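Local structure of putative leucoanthocyanidin reductase 1 (Vitis vinifera, 3I6I) at residues R114-E119 against P153-C158; V13-A18 against V88-G93; V209-T214 against T297-D302. The protein probably catalyses the NADPH-dependent reduction of leucoanthocyanidin in flavonoid metabolism, binding NADPH on a Rossmann fold. All coordinates share one frame; numbering follows the deposited sequence.

Contact 1. Residues R114-E119 against P153-C158. With NDP (NADPH dihydro-nicotinamide-adenine-dinucleotide phosphate), chain B.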
loop_
_atom_site.group_PDB
_atom_site.type_symbol
_atom_site.label_atom_id
_atom_site.label_comp_id
_atom_site.label_asym_id
_atom_site.label_seq_id
_atom_site.Cartn_x
_atom_site.Cartn_y
_atom_site.Cartn_z
ATOM N N ARG A 114 -17.744 -4.873 1.653
ATOM C CA ARG A 114 -16.385 -4.714 2.161
ATOM C C ARG A 114 -15.795 -3.389 1.706
ATOM O O ARG A 114 -15.913 -3.031 0.528
ATOM C CB ARG A 114 -15.481 -5.857 1.733
ATOM C CG ARG A 114 -14.282 -6.121 2.663
ATOM C CD ARG A 114 -14.678 -6.739 4.006
ATOM N NE ARG A 114 -15.178 -8.118 3.855
ATOM C CZ ARG A 114 -14.407 -9.205 3.782
ATOM N NH1 ARG A 114 -13.083 -9.127 3.874
ATOM N NH2 ARG A 114 -14.958 -10.383 3.631
ATOM N N PHE A 115 -15.160 -2.680 2.627
ATOM C CA PHE A 115 -14.394 -1.482 2.329
ATOM C C PHE A 115 -12.945 -1.739 2.696
ATOM O O PHE A 115 -12.633 -2.137 3.860
ATOM C CB PHE A 115 -14.901 -0.295 3.149
ATOM C CG PHE A 115 -14.122 1.007 2.944
ATOM C CD1 PHE A 115 -13.789 1.762 4.029
ATOM C CD2 PHE A 115 -13.723 1.455 1.663
ATOM C CE1 PHE A 115 -13.085 2.979 3.881
ATOM C CE2 PHE A 115 -13.020 2.618 1.491
ATOM C CZ PHE A 115 -12.717 3.407 2.591
ATOM N N LEU A 116 -12.056 -1.456 1.758
ATOM C CA LEU A 116 -10.620 -1.394 2.065
ATOM C C LEU A 116 -10.117 0.051 1.967
ATOM O O LEU A 116 -9.949 0.570 0.839
ATOM C CB LEU A 116 -9.792 -2.276 1.102
ATOM C CG LEU A 116 -9.809 -3.804 1.305
ATOM C CD1 LEU A 116 -11.258 -4.396 1.214
ATOM C CD2 LEU A 116 -8.915 -4.495 0.256
ATOM N N PRO A 117 -9.921 0.721 3.114
ATOM C CA PRO A 117 -9.390 2.093 3.009
ATOM C C PRO A 117 -7.948 2.104 2.567
ATOM O O PRO A 117 -7.312 1.041 2.463
ATOM C CB PRO A 117 -9.543 2.658 4.408
ATOM C CG PRO A 117 -9.530 1.407 5.295
ATOM C CD PRO A 117 -10.123 0.309 4.526
ATOM N N SER A 118 -7.439 3.316 2.335
ATOM C CA SER A 118 -6.106 3.515 1.795
ATOM C C SER A 118 -5.075 3.324 2.874
ATOM O O SER A 118 -4.662 4.266 3.554
ATOM C CB SER A 118 -5.951 4.875 1.132
ATOM O OG SER A 118 -4.722 4.911 0.430
ATOM N N GLU A 119 -4.739 2.059 3.046
ATOM C CA GLU A 119 -3.786 1.582 4.051
ATOM C C GLU A 119 -2.464 1.268 3.300
ATOM O O GLU A 119 -1.703 2.180 2.959
ATOM C CB GLU A 119 -4.392 0.368 4.797
ATOM C CG GLU A 119 -5.589 0.723 5.722
ATOM C CD GLU A 119 -5.156 1.190 7.089
ATOM O OE1 GLU A 119 -4.009 0.853 7.504
ATOM O OE2 GLU A 119 -5.939 1.909 7.760
ATOM N N PRO A 153 -18.323 -3.079 6.924
ATOM C CA PRO A 153 -17.373 -4.190 7.054
ATOM C C PRO A 153 -16.064 -3.806 6.368
ATOM O O PRO A 153 -16.103 -3.222 5.285
ATOM C CB PRO A 153 -17.996 -5.307 6.261
ATOM C CG PRO A 153 -19.393 -4.903 6.006
ATOM C CD PRO A 153 -19.503 -3.450 6.107
ATOM N N PHE A 154 -14.944 -4.141 6.974
ATOM C CA PHE A 154 -13.675 -3.636 6.488
ATOM C C PHE A 154 -12.571 -4.682 6.427
ATOM O O PHE A 154 -12.626 -5.771 7.058
ATOM C CB PHE A 154 -13.241 -2.490 7.410
ATOM C CG PHE A 154 -12.948 -2.920 8.813
ATOM C CD1 PHE A 154 -13.945 -2.893 9.811
ATOM C CD2 PHE A 154 -11.702 -3.417 9.157
ATOM C CE1 PHE A 154 -13.636 -3.318 11.097
ATOM C CE2 PHE A 154 -11.425 -3.827 10.456
ATOM C CZ PHE A 154 -12.378 -3.783 11.407
ATOM N N THR A 155 -11.542 -4.340 5.673
ATOM C CA THR A 155 -10.292 -5.094 5.689
ATOM C C THR A 155 -9.155 -4.059 5.559
ATOM O O THR A 155 -9.196 -3.227 4.678
ATOM C CB THR A 155 -10.227 -6.150 4.546
ATOM O OG1 THR A 155 -11.248 -7.152 4.722
ATOM C CG2 THR A 155 -8.875 -6.855 4.513
ATOM N N TYR A 156 -8.185 -4.145 6.454
ATOM C CA TYR A 156 -7.021 -3.233 6.472
ATOM C C TYR A 156 -5.801 -3.963 5.932
ATOM O O TYR A 156 -5.350 -4.943 6.553
ATOM C CB TYR A 156 -6.744 -2.753 7.900
ATOM C CG TYR A 156 -7.893 -2.047 8.591
ATOM C CD1 TYR A 156 -8.762 -1.195 7.889
ATOM C CD2 TYR A 156 -8.065 -2.172 9.983
ATOM C CE1 TYR A 156 -9.789 -0.539 8.535
ATOM C CE2 TYR A 156 -9.090 -1.481 10.650
ATOM C CZ TYR A 156 -9.943 -0.663 9.920
ATOM O OH TYR A 156 -11.016 0.011 10.507
ATOM N N ILE A 157 -5.319 -3.529 4.760
ATOM C CA ILE A 157 -4.188 -4.158 4.074
ATOM C C ILE A 157 -2.875 -3.590 4.597
ATOM O O ILE A 157 -2.504 -2.435 4.282
ATOM C CB ILE A 157 -4.258 -3.998 2.513
ATOM C CG1 ILE A 157 -5.491 -4.640 1.889
ATOM C CG2 ILE A 157 -2.945 -4.579 1.839
ATOM C CD1 ILE A 157 -5.606 -6.210 2.089
ATOM N N CYS A 158 -2.173 -4.363 5.404
ATOM C CA CYS A 158 -0.896 -3.910 6.016
ATOM C C CYS A 158 0.225 -4.673 5.313
ATOM O O CYS A 158 0.820 -5.630 5.852
ATOM C CB CYS A 158 -0.883 -4.104 7.542
ATOM S SG CYS A 158 -2.308 -3.299 8.398
HETATM P PA NDP B . -0.853 8.047 -5.652
HETATM O O1A NDP B . -0.649 9.519 -5.388
HETATM O O2A NDP B . 0.222 7.288 -6.634
HETATM O O5B NDP B . -2.293 7.665 -6.258
HETATM C C5B NDP B . -3.448 8.204 -5.695
HETATM C C4B NDP B . -4.640 7.917 -6.524
HETATM O O4B NDP B . -5.731 8.522 -5.727
HETATM C C3B NDP B . -4.615 8.666 -7.881
HETATM O O3B NDP B . -5.274 7.902 -8.926
HETATM C C2B NDP B . -5.409 9.937 -7.588
HETATM O O2B NDP B . -6.018 10.417 -8.787
HETATM C C1B NDP B . -6.490 9.363 -6.676
HETATM N N9A NDP B . -7.237 10.331 -5.872
HETATM C C8A NDP B . -6.711 11.157 -4.968
HETATM N N7A NDP B . -7.693 11.868 -4.408
HETATM C C5A NDP B . -8.852 11.480 -4.948
HETATM C C6A NDP B . -10.181 11.866 -4.759
HETATM N N6A NDP B . -10.495 12.804 -3.863
HETATM N N1A NDP B . -11.142 11.268 -5.491
HETATM C C2A NDP B . -10.830 10.314 -6.366
HETATM N N3A NDP B . -9.571 9.905 -6.566
HETATM C C4A NDP B . -8.568 10.490 -5.872
HETATM O O3 NDP B . -0.806 7.294 -4.241
HETATM P PN NDP B . 0.103 6.025 -3.752
HETATM O O1N NDP B . 0.028 4.771 -4.538
HETATM O O2N NDP B . 1.517 6.666 -3.494
HETATM O O5D NDP B . -0.527 5.871 -2.240
HETATM C C5D NDP B . -1.685 5.051 -2.026
HETATM C C4D NDP B . -1.650 4.515 -0.622
HETATM O O4D NDP B . -0.543 3.571 -0.641
HETATM C C3D NDP B . -1.352 5.528 0.455
HETATM O O3D NDP B . -2.054 5.149 1.635
HETATM C C2D NDP B . 0.134 5.330 0.690
HETATM O O2D NDP B . 0.395 5.609 2.051
HETATM C C1D NDP B . 0.323 3.833 0.454
HETATM N N1N NDP B . 1.649 3.426 -0.136
HETATM C C2N NDP B . 2.356 2.296 0.341
HETATM C C3N NDP B . 3.654 2.159 0.078
HETATM C C7N NDP B . 4.406 0.910 0.577
HETATM O O7N NDP B . 3.809 0.010 1.180
HETATM N N7N NDP B . 5.685 0.826 0.251
HETATM C C4N NDP B . 4.382 3.245 -0.730
HETATM C C5N NDP B . 3.407 4.021 -1.609
HETATM C C6N NDP B . 2.109 4.032 -1.336
HETATM P P2B NDP B . -5.487 11.879 -9.418
HETATM O O1X NDP B . -4.097 11.726 -9.923
HETATM O O2X NDP B . -6.603 12.235 -10.492
HETATM O O3X NDP B . -5.583 12.929 -8.237
HETATM O O HOH W 1 -7.183 -1.550 3.497
#

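Contact 2. Residues V13-A18 against V88-G93. With NDP (NADPH dihydro-nicotinamide-adenine-dinucleotide phosphate), chain B.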
loop_
_atom_site.group_PDB
_atom_site.type_symbol
_atom_site.label_atom_id
_atom_site.label_comp_id
_atom_site.label_asym_id
_atom_site.label_seq_id
_atom_site.Cartn_x
_atom_site.Cartn_y
_atom_site.Cartn_z
ATOM N N VAL A 13 -16.727 -4.310 -7.907
ATOM C CA VAL A 13 -15.651 -3.614 -7.189
ATOM C C VAL A 13 -15.505 -2.208 -7.743
ATOM O O VAL A 13 -15.446 -2.045 -8.968
ATOM C CB VAL A 13 -14.277 -4.317 -7.374
ATOM C CG1 VAL A 13 -13.186 -3.574 -6.569
ATOM C CG2 VAL A 13 -14.352 -5.784 -6.990
ATOM N N LEU A 14 -15.488 -1.221 -6.850
ATOM C CA LEU A 14 -15.141 0.170 -7.184
ATOM C C LEU A 14 -13.783 0.483 -6.579
ATOM O O LEU A 14 -13.584 0.367 -5.344
ATOM C CB LEU A 14 -16.168 1.159 -6.610
ATOM C CG LEU A 14 -15.903 2.645 -6.856
ATOM C CD1 LEU A 14 -15.952 3.047 -8.374
ATOM C CD2 LEU A 14 -16.848 3.527 -6.038
ATOM N N ILE A 15 -12.857 0.907 -7.422
ATOM C CA ILE A 15 -11.518 1.326 -6.975
ATOM C C ILE A 15 -11.352 2.823 -7.197
ATOM O O ILE A 15 -11.537 3.325 -8.312
ATOM C CB ILE A 15 -10.432 0.549 -7.757
ATOM C CG1 ILE A 15 -10.674 -0.962 -7.596
ATOM C CG2 ILE A 15 -9.008 0.980 -7.323
ATOM C CD1 ILE A 15 -9.637 -1.813 -8.150
ATOM N N ALA A 16 -10.994 3.518 -6.133
ATOM C CA ALA A 16 -10.632 4.919 -6.196
ATOM C C ALA A 16 -9.127 5.005 -6.085
ATOM O O ALA A 16 -8.534 4.399 -5.203
ATOM C CB ALA A 16 -11.283 5.703 -5.062
ATOM N N GLY A 17 -8.514 5.760 -6.985
ATOM C CA GLY A 17 -7.047 5.877 -7.003
ATOM C C GLY A 17 -6.353 4.857 -7.880
ATOM O O GLY A 17 -5.153 4.570 -7.709
ATOM N N ALA A 18 -7.074 4.328 -8.855
ATOM C CA ALA A 18 -6.507 3.329 -9.774
ATOM C C ALA A 18 -5.329 3.814 -10.663
ATOM O O ALA A 18 -4.590 2.983 -11.197
ATOM C CB ALA A 18 -7.607 2.723 -10.624
ATOM N N VAL A 88 -12.585 -0.227 -2.820
ATOM C CA VAL A 88 -11.151 -0.206 -2.502
ATOM C C VAL A 88 -10.599 1.197 -2.762
ATOM O O VAL A 88 -10.685 1.677 -3.890
ATOM C CB VAL A 88 -10.340 -1.236 -3.328
ATOM C CG1 VAL A 88 -8.874 -1.156 -2.961
ATOM C CG2 VAL A 88 -10.858 -2.693 -3.142
ATOM N N SER A 89 -10.057 1.850 -1.734
ATOM C CA SER A 89 -9.451 3.154 -1.858
ATOM C C SER A 89 -7.944 3.037 -1.799
ATOM O O SER A 89 -7.390 2.495 -0.836
ATOM C CB SER A 89 -9.919 4.071 -0.748
ATOM O OG SER A 89 -9.216 5.291 -0.754
ATOM N N THR A 90 -7.292 3.555 -2.840
ATOM C CA THR A 90 -5.806 3.608 -2.916
ATOM C C THR A 90 -5.357 5.057 -3.103
ATOM O O THR A 90 -4.323 5.350 -3.735
ATOM C CB THR A 90 -5.278 2.707 -4.073
ATOM O OG1 THR A 90 -5.783 3.164 -5.329
ATOM C CG2 THR A 90 -5.682 1.196 -3.884
ATOM N N VAL A 91 -6.083 5.986 -2.507
ATOM C CA VAL A 91 -5.725 7.406 -2.647
ATOM C C VAL A 91 -4.425 7.730 -1.927
ATOM O O VAL A 91 -4.034 7.045 -0.957
ATOM C CB VAL A 91 -6.886 8.385 -2.176
ATOM C CG1 VAL A 91 -8.180 8.077 -2.925
ATOM C CG2 VAL A 91 -7.110 8.364 -0.653
ATOM N N GLY A 92 -3.766 8.789 -2.370
ATOM C CA GLY A 92 -2.459 9.129 -1.841
ATOM C C GLY A 92 -2.474 9.719 -0.440
ATOM O O GLY A 92 -3.511 10.164 0.070
ATOM N N GLY A 93 -1.286 9.824 0.136
ATOM C CA GLY A 93 -1.110 10.368 1.477
ATOM C C GLY A 93 -1.680 11.743 1.734
ATOM O O GLY A 93 -2.171 12.014 2.830
HETATM P PA NDP B . -0.853 8.047 -5.652
HETATM O O1A NDP B . -0.649 9.519 -5.388
HETATM O O2A NDP B . 0.222 7.288 -6.634
HETATM O O5B NDP B . -2.293 7.665 -6.258
HETATM C C5B NDP B . -3.448 8.204 -5.695
HETATM C C4B NDP B . -4.640 7.917 -6.524
HETATM O O4B NDP B . -5.731 8.522 -5.727
HETATM C C3B NDP B . -4.615 8.666 -7.881
HETATM O O3B NDP B . -5.274 7.902 -8.926
HETATM C C2B NDP B . -5.409 9.937 -7.588
HETATM O O2B NDP B . -6.018 10.417 -8.787
HETATM C C1B NDP B . -6.490 9.363 -6.676
HETATM N N9A NDP B . -7.237 10.331 -5.872
HETATM C C8A NDP B . -6.711 11.157 -4.968
HETATM N N7A NDP B . -7.693 11.868 -4.408
HETATM C C5A NDP B . -8.852 11.480 -4.948
HETATM C C6A NDP B . -10.181 11.866 -4.759
HETATM N N6A NDP B . -10.495 12.804 -3.863
HETATM N N1A NDP B . -11.142 11.268 -5.491
HETATM C C2A NDP B . -10.830 10.314 -6.366
HETATM N N3A NDP B . -9.571 9.905 -6.566
HETATM C C4A NDP B . -8.568 10.490 -5.872
HETATM O O3 NDP B . -0.806 7.294 -4.241
HETATM P PN NDP B . 0.103 6.025 -3.752
HETATM O O1N NDP B . 0.028 4.771 -4.538
HETATM O O2N NDP B . 1.517 6.666 -3.494
HETATM O O5D NDP B . -0.527 5.871 -2.240
HETATM C C5D NDP B . -1.685 5.051 -2.026
HETATM C C4D NDP B . -1.650 4.515 -0.622
HETATM O O4D NDP B . -0.543 3.571 -0.641
HETATM C C3D NDP B . -1.352 5.528 0.455
HETATM O O3D NDP B . -2.054 5.149 1.635
HETATM C C2D NDP B . 0.134 5.330 0.690
HETATM O O2D NDP B . 0.395 5.609 2.051
HETATM C C1D NDP B . 0.323 3.833 0.454
HETATM N N1N NDP B . 1.649 3.426 -0.136
HETATM C C2N NDP B . 2.356 2.296 0.341
HETATM C C3N NDP B . 3.654 2.159 0.078
HETATM C C7N NDP B . 4.406 0.910 0.577
HETATM O O7N NDP B . 3.809 0.010 1.180
HETATM N N7N NDP B . 5.685 0.826 0.251
HETATM C C4N NDP B . 4.382 3.245 -0.730
HETATM C C5N NDP B . 3.407 4.021 -1.609
HETATM C C6N NDP B . 2.109 4.032 -1.336
HETATM P P2B NDP B . -5.487 11.879 -9.418
HETATM O O1X NDP B . -4.097 11.726 -9.923
HETATM O O2X NDP B . -6.603 12.235 -10.492
HETATM O O3X NDP B . -5.583 12.929 -8.237
#

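Contact 3. Residues V209-T214 against T297-D302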
loop_
_atom_site.group_PDB
_atom_site.type_symbol
_atom_site.label_atom_id
_atom_site.label_comp_id
_atom_site.label_asym_id
_atom_site.label_seq_id
_atom_site.Cartn_x
_atom_site.Cartn_y
_atom_site.Cartn_z
ATOM N N VAL A 209 -10.905 -9.560 -0.567
ATOM C CA VAL A 209 -12.072 -8.635 -0.498
ATOM C C VAL A 209 -13.363 -9.346 -0.133
ATOM O O VAL A 209 -14.316 -8.720 0.386
ATOM C CB VAL A 209 -12.283 -7.775 -1.775
ATOM C CG1 VAL A 209 -11.043 -6.816 -1.994
ATOM C CG2 VAL A 209 -12.534 -8.672 -3.037
ATOM N N ASP A 210 -13.405 -10.635 -0.416
ATOM C CA ASP A 210 -14.591 -11.467 -0.111
ATOM C C ASP A 210 -14.301 -12.776 0.626
ATOM O O ASP A 210 -15.136 -13.675 0.665
ATOM C CB ASP A 210 -15.433 -11.673 -1.392
ATOM C CG ASP A 210 -14.657 -12.309 -2.549
ATOM O OD1 ASP A 210 -13.463 -12.709 -2.396
ATOM O OD2 ASP A 210 -15.261 -12.359 -3.656
ATOM N N ASP A 211 -13.138 -12.822 1.261
ATOM C CA ASP A 211 -12.695 -13.954 2.087
ATOM C C ASP A 211 -13.368 -13.812 3.436
ATOM O O ASP A 211 -13.287 -12.768 4.065
ATOM C CB ASP A 211 -11.164 -13.921 2.200
ATOM C CG ASP A 211 -10.560 -15.187 2.689
ATOM O OD1 ASP A 211 -11.115 -15.868 3.590
ATOM O OD2 ASP A 211 -9.464 -15.540 2.150
ATOM N N VAL A 212 -14.063 -14.853 3.886
ATOM C CA VAL A 212 -14.654 -14.788 5.239
ATOM C C VAL A 212 -13.607 -14.530 6.335
ATOM O O VAL A 212 -13.891 -13.962 7.394
ATOM C CB VAL A 212 -15.455 -16.054 5.569
ATOM C CG1 VAL A 212 -14.466 -17.274 5.849
ATOM C CG2 VAL A 212 -16.368 -15.782 6.766
ATOM N N ARG A 213 -12.363 -14.941 6.088
ATOM C CA ARG A 213 -11.354 -14.912 7.088
ATOM C C ARG A 213 -10.691 -13.534 7.253
ATOM O O ARG A 213 -9.925 -13.331 8.192
ATOM C CB ARG A 213 -10.236 -15.916 6.738
ATOM C CG ARG A 213 -10.764 -17.361 6.633
ATOM C CD ARG A 213 -9.664 -18.297 6.129
ATOM N NE ARG A 213 -9.376 -17.974 4.733
ATOM C CZ ARG A 213 -8.283 -18.338 4.074
ATOM N NH1 ARG A 213 -7.367 -19.123 4.650
ATOM N NH2 ARG A 213 -8.139 -17.935 2.825
ATOM N N THR A 214 -10.980 -12.632 6.333
ATOM C CA THR A 214 -10.399 -11.267 6.389
ATOM C C THR A 214 -11.420 -10.202 6.774
ATOM O O THR A 214 -11.122 -9.008 6.840
ATOM C CB THR A 214 -9.814 -10.909 5.064
ATOM O OG1 THR A 214 -10.835 -10.913 4.057
ATOM C CG2 THR A 214 -8.655 -11.873 4.752
ATOM N N THR A 297 -0.301 -17.516 5.310
ATOM C CA THR A 297 -1.069 -18.605 5.942
ATOM C C THR A 297 -2.523 -18.638 5.449
ATOM O O THR A 297 -3.141 -19.710 5.423
ATOM C CB THR A 297 -0.928 -18.558 7.474
ATOM O OG1 THR A 297 -1.524 -17.391 7.996
ATOM C CG2 THR A 297 0.543 -18.553 7.877
ATOM N N LEU A 298 -3.055 -17.500 5.010
ATOM C CA LEU A 298 -4.357 -17.461 4.332
ATOM C C LEU A 298 -4.332 -18.226 3.026
ATOM O O LEU A 298 -5.315 -18.876 2.685
ATOM C CB LEU A 298 -4.793 -16.026 4.021
ATOM C CG LEU A 298 -5.200 -15.175 5.228
ATOM C CD1 LEU A 298 -5.322 -13.681 4.810
ATOM C CD2 LEU A 298 -6.540 -15.704 5.862
ATOM N N TYR A 299 -3.230 -18.094 2.269
ATOM C CA TYR A 299 -3.181 -18.565 0.882
ATOM C C TYR A 299 -1.957 -19.457 0.724
ATOM O O TYR A 299 -0.950 -19.076 0.148
ATOM C CB TYR A 299 -3.173 -17.361 -0.068
ATOM C CG TYR A 299 -4.361 -16.454 0.198
ATOM C CD1 TYR A 299 -5.677 -16.931 0.031
ATOM C CD2 TYR A 299 -4.188 -15.159 0.606
ATOM C CE1 TYR A 299 -6.757 -16.126 0.290
ATOM C CE2 TYR A 299 -5.251 -14.348 0.878
ATOM C CZ TYR A 299 -6.537 -14.830 0.724
ATOM O OH TYR A 299 -7.567 -14.002 1.018
ATOM N N PRO A 300 -2.008 -20.638 1.339
ATOM C CA PRO A 300 -0.829 -21.516 1.312
ATOM C C PRO A 300 -0.512 -22.047 -0.086
ATOM O O PRO A 300 -1.398 -22.167 -0.939
ATOM C CB PRO A 300 -1.234 -22.696 2.222
ATOM C CG PRO A 300 -2.778 -22.640 2.271
ATOM C CD PRO A 300 -3.096 -21.170 2.173
ATOM N N GLU A 301 0.757 -22.369 -0.298
ATOM C CA GLU A 301 1.217 -22.924 -1.584
ATOM C C GLU A 301 0.938 -21.971 -2.774
ATOM O O GLU A 301 0.537 -22.392 -3.888
ATOM C CB GLU A 301 0.647 -24.313 -1.824
ATOM C CG GLU A 301 1.291 -25.359 -0.927
ATOM C CD GLU A 301 0.706 -26.731 -1.116
ATOM O OE1 GLU A 301 0.040 -26.966 -2.146
ATOM O OE2 GLU A 301 0.910 -27.581 -0.228
ATOM N N ASP A 302 1.121 -20.690 -2.498
ATOM C CA ASP A 302 0.910 -19.624 -3.477
ATOM C C ASP A 302 2.039 -18.617 -3.274
ATOM O O ASP A 302 1.899 -17.595 -2.590
ATOM C CB ASP A 302 -0.472 -19.015 -3.278
ATOM C CG ASP A 302 -0.959 -18.261 -4.507
ATOM O OD1 ASP A 302 -0.112 -17.961 -5.375
ATOM O OD2 ASP A 302 -2.175 -17.937 -4.589
#

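Contact 1. Residues R114-E119 against P153-C158
Phe115 and Phe154 face each other in a single backbone bridge, with Phe115 N bonded to Pro153 O (2.9 Å) and Thr155 N to Phe115 O (3.1 Å), beyond which strands 114-116 and 155-158 diverge at 30°. This is where the parallel Rossmann sheet, ending at strand 114-116, meets strand 155-158 of the smaller sheet. A water bridges the two backbones, donating to Pro117 O and Thr155 O and accepting from Ile157 N. Arg114, bent at chi2 and chi3, brings its guanidinium edge-on to Thr155, and NH1 gives OG1 a 2.8 Å bond lying in the guanidinium plane. Thr214 OG1 also bonds NH1, and Asp211 O takes NH2. An alanine in place of Arg114 would probably leave Thr155 OG1 and the 211-214 loop without these donors and open a gap beside the threonine. Leu116 lies alongside Thr155, pointing the same way, and its CD2 meets Ile157 CG1 at 3.8 Å. Pro117 sets CG and CD against the edge of the Tyr156 ring, and one face of that ring carries the CD2 corner of Phe154. The Glu119 carboxylate turns to a salt bridge with Arg144, while its CB rests on Ile157 O. Ser118 holds the cofactor: with its OG anti to the backbone N (chi1 -170°), it accepts a 2.9 Å hydrogen bond from NADPH O3D.

Contact 2. Residues V13-A18 against V88-G93
Ile15 and Val88 point to the same face of the parallel sheet, paired so that Ile15 CG1 comes within 4.3 Å of Val88 CB. On that side Val13 CG1 also meets Val88 CG2. Ala16 and Ser89 turn to the other face, where the small CB of Ala16 reaches Val91 CG1 at 4.5 Å. Three nearly straight backbone bonds hold the pair in register: Val88 N to Leu14 O, Ala16 N to Val88 O, and Thr90 N to Ala16 O. Beyond the strand, Thr90 has its OG1 between the backbone N and the carbonyl carbon (chi1 61°), which places it 2.8 Å from Gly17 O and 3.0 Å from Ala16 O. Gly17 begins the glycine-rich cofactor loop of the Rossmann fold, and its positive phi of 91° suits glycine: a CB would run into Thr90 OG1. The bare Gly17 CA instead lies 3.2 Å from NADPH C4B, while Val91 CG1 packs on the ribose O4B at 3.7 Å. Strand 13-16 is thus flanked by strands 37-41 and 86-89, with Val26 and Ala27 of helix 21-32 against Ile15 and Ile78 and Leu79 of helix 72-81 against Leu14.

Contact 3. Residues V209-T214 against T297-D302
An Asx turn in the loop between helix 198-208 and strand 217-220 meets the C-terminal end of the short helix 295-298, and Asp211, Arg213, Leu298 and Tyr299 carry the contact. Asp211 OD1 accepts from Arg213 N, two residues on, which closes the turn. Asp211 CG lies anti to its backbone N (chi1 -164°), which turns the carboxylate toward Arg213 and Tyr299. That carboxylate receives the arginine side-on: Arg213 NE goes to Asp211 OD1 (3.0 Å) and Arg213 NH2 to Asp211 OD2 (2.8 Å), each on a syn lone pair, in a salt bridge within the loop. The pairing sets the rotation of the guanidinium, which then presents its far end, NH1 and NH2, to the single carbonyl oxygen of Leu298. Arg213 NH1 reaches Leu298 O at 2.9 Å in the carbonyl plane, on a lone pair, whereas NH2, at 3.0 Å, comes from above the plane. Tyr299 is the first residue to leave helical angles, so the positive guanidinium sits at the C-terminal end of the helix, where the helix dipole would probably favour it. Leu298 CD2 sits 3.6 Å over the centre of one face of the Arg213 guanidinium, and its CD1 touches Thr214 CG2. The Tyr299 hydroxyl comes tip to tip with Asp211 and donates to OD2 at 2.7 Å, on the anti side. Both carboxylate oxygens are therefore gripped twice. The phenol ring stands almost perpendicular to the guanidinium, 87° between planes, with Tyr299 CE1 at the guanidinium edge, 3.4 Å from Arg213 NH2. Tyr299 also packs on Phe204, Lys207 and Thr208 of helix 198-208, and Asp302 forms a salt bridge to Lys203 of the same helix.

Along the chain the contacts come in series: contact 2, then contact 1, then contact 3. Contacts 1 and 2, with centres about 11 Å apart, share the Rossmann sheet, where strands 114-116 and 86-89 are neighbours; a probable hydrogen bond from Ser89 N to Leu116 O and another between Ser118 OG and Val91 O join them. Both touch NADPH, so the ends of adjacent strands together form part of its pocket. Contact 3 has its centre about 14 Å from that of contact 1 and 21 Å from that of contact 2. It borders contact 1 through Thr214, thereby linking the cofactor-binding sheet to the part of the fold holding helix 295-298.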